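Local coordinates for transcriptional repressor, TetR family (Thermus thermophilus, PDB 3ANP), which represses transcription as a TetR-family regulator that controls fatty acid degradation and binds lauroyl-CoA, at the interface of chains A and B. Coordinates in Å, arbitrary orientation; residue numbers count along the deposited sequence, not the author numbering. Chains: chain A/B, Transcriptional repressor, TetR family.

Contact 1: the interface of chains A and B. Residues chain A 146, 148-149, 194; chain B 187-188, 191-192.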
# COMPACT_ATOMS: atom_id res chain seq x y z
N ARG A 146 15.41 0.19 17.43
CA ARG A 146 16.35 1.16 16.86
C ARG A 146 15.83 2.59 17.06
O ARG A 146 14.62 2.81 17.17
CB ARG A 146 16.57 0.90 15.37
CG ARG A 146 15.32 1.08 14.51
CD ARG A 146 15.55 0.48 13.15
NE ARG A 146 16.74 1.02 12.51
CZ ARG A 146 17.41 0.41 11.55
NH1 ARG A 146 17.00 -0.78 11.12
NH2 ARG A 146 18.50 0.97 11.03
N ASP A 148 17.18 5.34 15.10
CA ASP A 148 17.55 6.18 13.97
C ASP A 148 16.35 6.55 13.10
O ASP A 148 16.50 7.25 12.10
CB ASP A 148 18.65 5.51 13.13
CG ASP A 148 18.32 4.07 12.75
OD1 ASP A 148 17.29 3.53 13.22
OD2 ASP A 148 19.09 3.48 11.97
N PHE A 149 15.17 6.08 13.50
CA PHE A 149 13.90 6.38 12.82
C PHE A 149 12.87 6.65 13.93
O PHE A 149 12.93 6.03 14.98
CB PHE A 149 13.43 5.20 11.95
CG PHE A 149 14.28 4.97 10.74
CD1 PHE A 149 14.35 5.93 9.74
CD2 PHE A 149 15.03 3.80 10.62
CE1 PHE A 149 15.17 5.74 8.62
CE2 PHE A 149 15.85 3.60 9.50
CZ PHE A 149 15.92 4.57 8.50
N LEU A 194 17.25 -10.41 7.77
CA LEU A 194 18.52 -10.95 8.27
C LEU A 194 18.31 -11.81 9.51
O LEU A 194 17.52 -11.45 10.40
CB LEU A 194 19.49 -9.82 8.59
CG LEU A 194 20.05 -9.09 7.36
CD1 LEU A 194 20.70 -7.78 7.79
CD2 LEU A 194 21.07 -9.99 6.65
N ARG B 187 16.33 -0.37 4.86
CA ARG B 187 16.93 -0.57 6.19
C ARG B 187 16.00 -1.35 7.12
O ARG B 187 16.42 -2.33 7.76
CB ARG B 187 17.27 0.77 6.86
CG ARG B 187 18.21 1.68 6.07
CD ARG B 187 19.59 1.07 5.90
NE ARG B 187 20.27 0.89 7.18
CZ ARG B 187 20.55 1.88 8.03
NH1 ARG B 187 20.23 3.13 7.73
NH2 ARG B 187 21.16 1.61 9.18
N LEU B 188 14.75 -0.91 7.20
CA LEU B 188 13.78 -1.57 8.07
C LEU B 188 13.45 -3.00 7.67
O LEU B 188 13.40 -3.90 8.52
CB LEU B 188 12.49 -0.75 8.15
CG LEU B 188 12.58 0.64 8.80
CD1 LEU B 188 11.19 1.24 8.88
CD2 LEU B 188 13.18 0.54 10.20
N GLU B 191 17.07 -5.12 7.97
CA GLU B 191 17.57 -5.20 9.34
C GLU B 191 16.53 -5.36 10.43
O GLU B 191 16.82 -5.93 11.48
CB GLU B 191 18.39 -3.96 9.65
CG GLU B 191 19.58 -3.75 8.73
CD GLU B 191 20.04 -2.31 8.75
OE1 GLU B 191 19.73 -1.61 9.73
OE2 GLU B 191 20.71 -1.89 7.78
N GLY B 192 15.34 -4.86 10.19
CA GLY B 192 14.30 -4.93 11.19
C GLY B 192 14.35 -3.72 12.11
O GLY B 192 15.34 -2.98 12.16
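A:Arg146 reaches over the C-terminal end of helix 178-191 of chain B, where it meets B:Leu188, B:Glu191 and B:Gly192 at what is probably the TetR-type dimer interface. From CB the side chain starts with CG between the backbone N and the carbonyl carbon (chi1 65°), and a bend at chi3 turns the guanidinium toward the helix end. CD lies 3.8 Å from CD2 of B:Leu188, the same methyl that touches the rim of the A:Phe149 ring at CD2. NE then turns back to its own chain, donating to OD1 of A:Asp148, while NH2 donates to OD2; this side-on pair uses the syn lone pair of each carboxylate oxygen and fixes the rotation of the guanidinium. The ring of A:Phe149 lies against one face of the group, with CE2 toward its rim. NH1 donates to the carbonyl O of B:Gly192 at 2.9 Å and also to OE1 of B:Glu191, which NH2 meets as well, at 3.1 Å, in a salt bridge. Both nitrogens approach OE1 from the same face of the carboxylate, whose plane is turned 23° from the guanidinium. The two acids, one from each chain, probably stabilise the charge of A:Arg146, although the poorly ordered B:Arg187 brings a like charge beside it, the guanidinium planes nearly perpendicular. As modelled, B:Arg187 also flanks B:Glu191, its NE donating to OE2, 2.9 Å away.

Contact 2: the interface of chains A and B. Residues chain A 191, 194-196; chain B 191-192, 194, 196.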
# COMPACT_ATOMS: atom_id res chain seq x y z
N GLU A 191 11.55 -7.91 12.88
CA GLU A 191 12.83 -8.62 12.97
C GLU A 191 13.78 -8.42 11.80
O GLU A 191 15.00 -8.49 11.97
CB GLU A 191 12.58 -10.13 13.12
CG GLU A 191 11.69 -10.49 14.30
CD GLU A 191 11.37 -11.98 14.32
OE1 GLU A 191 10.97 -12.52 13.26
OE2 GLU A 191 11.50 -12.60 15.39
N LEU A 194 17.25 -10.41 7.77
CA LEU A 194 18.52 -10.95 8.27
C LEU A 194 18.31 -11.81 9.51
O LEU A 194 17.52 -11.45 10.40
CB LEU A 194 19.49 -9.82 8.59
CG LEU A 194 20.05 -9.09 7.36
CD1 LEU A 194 20.70 -7.78 7.79
CD2 LEU A 194 21.07 -9.99 6.65
N VAL A 195 19.02 -12.93 9.59
CA VAL A 195 18.87 -13.82 10.73
C VAL A 195 19.28 -13.16 12.04
O VAL A 195 20.12 -12.24 12.07
CB VAL A 195 19.68 -15.13 10.56
CG1 VAL A 195 19.06 -15.98 9.43
CG2 VAL A 195 21.14 -14.82 10.28
N ARG A 196 18.69 -13.66 13.12
CA ARG A 196 18.96 -13.16 14.46
C ARG A 196 19.51 -14.26 15.36
O ARG A 196 19.45 -15.45 15.03
CB ARG A 196 17.68 -12.58 15.09
CG ARG A 196 17.34 -11.20 14.53
CD ARG A 196 16.07 -10.58 15.12
NE ARG A 196 15.95 -9.26 14.50
CZ ARG A 196 16.53 -8.16 14.96
NH1 ARG A 196 17.25 -8.21 16.07
NH2 ARG A 196 16.45 -7.04 14.26
N GLU B 191 17.07 -5.12 7.97
CA GLU B 191 17.57 -5.20 9.34
C GLU B 191 16.53 -5.36 10.43
O GLU B 191 16.82 -5.93 11.48
CB GLU B 191 18.39 -3.96 9.65
CG GLU B 191 19.58 -3.75 8.73
CD GLU B 191 20.04 -2.31 8.75
OE1 GLU B 191 19.73 -1.61 9.73
OE2 GLU B 191 20.71 -1.89 7.78
N GLY B 192 15.34 -4.86 10.19
CA GLY B 192 14.30 -4.93 11.19
C GLY B 192 14.35 -3.72 12.11
O GLY B 192 15.34 -2.98 12.16
N LEU B 194 14.00 -4.00 15.41
CA LEU B 194 14.70 -4.40 16.63
C LEU B 194 16.20 -4.20 16.43
O LEU B 194 16.72 -4.46 15.35
CB LEU B 194 14.41 -5.87 16.95
CG LEU B 194 12.96 -6.20 17.32
CD1 LEU B 194 12.77 -7.71 17.43
CD2 LEU B 194 12.60 -5.52 18.63
N ARG B 196 20.34 -4.63 16.57
CA ARG B 196 21.25 -5.74 16.30
C ARG B 196 22.50 -5.33 17.07
O ARG B 196 23.39 -4.67 16.53
CB ARG B 196 21.56 -5.87 14.80
CG ARG B 196 20.38 -6.46 14.03
CD ARG B 196 20.54 -6.53 12.52
NE ARG B 196 19.32 -7.16 12.01
CZ ARG B 196 19.15 -8.46 11.84
NH1 ARG B 196 20.14 -9.32 12.09
NH2 ARG B 196 17.95 -8.91 11.52
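B:Arg196 and A:Arg196 meet across the two-fold axis of the probable TetR-type dimer interface, each guanidinium of these C-terminal tail arginines donating to backbone carbonyls of the other chain. NH2 of B:Arg196 bonds O of A:Leu194 at 2.8 Å, coming in above the carbonyl plane, and NH1 bonds O of A:Val195 at 2.9 Å, with that oxygen in the guanidinium plane. In the twin direction NH2 of A:Arg196 reaches O of B:Leu194, also at 2.8 Å. Each NH2 has a further, weak bond to O of Glu191 in the partner chain. Each guanidinium lies over a face of the other, offset toward the rim and inclined by 45°; CB of the partner's Leu194 covers the opposite face, likewise toward the rim. Like charges meet here, yet the surrounding carbonyl oxygens probably offset the repulsion. One shell out, each side chain runs extended from CG to NE (chi2 175° and chi3 179° in B:Arg196), carrying the guanidinium back to the end of its own helix 178-191. There NE and NH2 together grip O of Glu191 side-on. O of A:Glu191 and O of B:Glu191, which can only accept, stand 3.2 Å apart, and the arginine nitrogens gathered on them probably offset that strain. The NE of B:Arg196 lies in the carbonyl plane of B:Glu191, 2.8 Å from its O and on a lone pair, whereas NH2 sits above that plane.

Contact 3: the interface of chains A and B. Residues chain A 136, 145-146, 149, 154, 157, 189; chain B 188, 193.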
# COMPACT_ATOMS: atom_id res chain seq x y z
N LEU A 136 5.25 0.38 20.04
CA LEU A 136 6.70 0.39 19.86
C LEU A 136 7.41 1.19 20.95
O LEU A 136 8.54 0.87 21.32
CB LEU A 136 7.07 0.99 18.50
CG LEU A 136 6.48 0.31 17.26
CD1 LEU A 136 6.87 1.09 16.01
CD2 LEU A 136 6.96 -1.13 17.20
N LEU A 145 14.66 -1.38 20.53
CA LEU A 145 14.17 -0.83 19.27
C LEU A 145 15.16 0.20 18.74
O LEU A 145 15.67 1.01 19.50
CB LEU A 145 12.79 -0.17 19.45
CG LEU A 145 11.94 -0.11 18.17
CD1 LEU A 145 11.45 -1.51 17.84
CD2 LEU A 145 10.75 0.85 18.36
N ARG A 146 15.41 0.19 17.43
CA ARG A 146 16.35 1.16 16.86
C ARG A 146 15.83 2.59 17.06
O ARG A 146 14.62 2.81 17.17
CB ARG A 146 16.57 0.90 15.37
CG ARG A 146 15.32 1.08 14.51
CD ARG A 146 15.55 0.48 13.15
NE ARG A 146 16.74 1.02 12.51
CZ ARG A 146 17.41 0.41 11.55
NH1 ARG A 146 17.00 -0.78 11.12
NH2 ARG A 146 18.50 0.97 11.03
N PHE A 149 15.17 6.08 13.50
CA PHE A 149 13.90 6.38 12.82
C PHE A 149 12.87 6.65 13.93
O PHE A 149 12.93 6.03 14.98
CB PHE A 149 13.43 5.20 11.95
CG PHE A 149 14.28 4.97 10.74
CD1 PHE A 149 14.35 5.93 9.74
CD2 PHE A 149 15.03 3.80 10.62
CE1 PHE A 149 15.17 5.74 8.62
CE2 PHE A 149 15.85 3.60 9.50
CZ PHE A 149 15.92 4.57 8.50
N MSE A 154 8.08 4.43 11.79
CA MSE A 154 8.08 2.97 11.72
C MSE A 154 6.65 2.45 11.86
O MSE A 154 6.26 1.49 11.21
CB MSE A 154 8.99 2.40 12.82
CG MSE A 154 10.44 2.86 12.62
SE MSE A 154 11.72 1.97 13.75
CE MSE A 154 11.28 2.81 15.43
N THR A 157 4.91 2.88 8.56
CA THR A 157 5.33 1.85 7.62
C THR A 157 4.59 0.53 7.83
O THR A 157 4.13 -0.09 6.87
CB THR A 157 6.87 1.60 7.72
OG1 THR A 157 7.57 2.79 7.34
CG2 THR A 157 7.29 0.46 6.81
N LEU A 189 9.08 -6.72 9.21
CA LEU A 189 9.46 -5.37 9.59
C LEU A 189 10.04 -5.31 11.00
O LEU A 189 10.99 -4.56 11.26
CB LEU A 189 8.29 -4.40 9.49
CG LEU A 189 8.73 -2.94 9.35
CD1 LEU A 189 9.20 -2.71 7.90
CD2 LEU A 189 7.59 -1.97 9.69
N LEU B 188 14.75 -0.91 7.20
CA LEU B 188 13.78 -1.57 8.07
C LEU B 188 13.45 -3.00 7.67
O LEU B 188 13.40 -3.90 8.52
CB LEU B 188 12.49 -0.75 8.15
CG LEU B 188 12.58 0.64 8.80
CD1 LEU B 188 11.19 1.24 8.88
CD2 LEU B 188 13.18 0.54 10.20
N MSE B 193 13.25 -3.52 12.83
CA MSE B 193 13.12 -2.43 13.77
C MSE B 193 13.87 -2.72 15.06
O MSE B 193 14.35 -1.80 15.70
CB MSE B 193 11.64 -2.19 14.07
CG MSE B 193 10.87 -1.69 12.86
SE MSE B 193 9.03 -1.35 13.37
CE MSE B 193 9.36 -0.72 15.15
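The backbone O of B:Met193 accepts from the backbone N of A:Arg146 at 2.8 Å, in a bond nearly straight at the hydrogen (173°). On its other side the selenomethionine donates from N to O of A:Leu189 at 2.9 Å, so the residue is pinned by its backbone at both ends to chain A. Its side chain is the hydrophobic anchor of this part of the probable TetR-type dimer interface, pushed into an apolar socket that includes A:Leu145, A:Met154 and A:Leu189. CG stands anti to the carbonyl carbon and the chain bends at chi3 (35°), which brings the methyl CE of B:Met193 alongside A:Leu145, tight against its CD1 at 3.5 Å. From helix 151-172 comes A:Met154, also selenomethionine, whose CB lies 3.8 Å from SE of B:Met193, while its own SE faces CG and CE. CD2 of A:Leu189 closes on SE of B:Met193 at 4.0 Å, and the other branch, CD1, turns instead to B:Leu188. That leucine extends the apolar surface beside the anchor, its CB 3.8 Å from CD1 of A:Leu189 and its CD1 methyl 4.1 Å from CG of A:Met154.

All three contacts gather where helix 178-191 ends and the C-terminal segment begins. Contacts 1 and 3 have C-alpha centres about 6 Å apart and share A:Arg146, A:Phe149 and B:Leu188; contacts 1 and 2, about 7 Å apart, share A:Leu194, B:Glu191 and B:Gly192. Contact 2 spans the two-fold axis and lies about 10 Å from contact 3. Together they run from an apolar socket through a charged cluster to paired arginines. Contacts 1 and 3 each have a twin with the chains exchanged, while contact 2 is its own twin, which fits a stable dimer of the kind TetR repressors form to bind DNA.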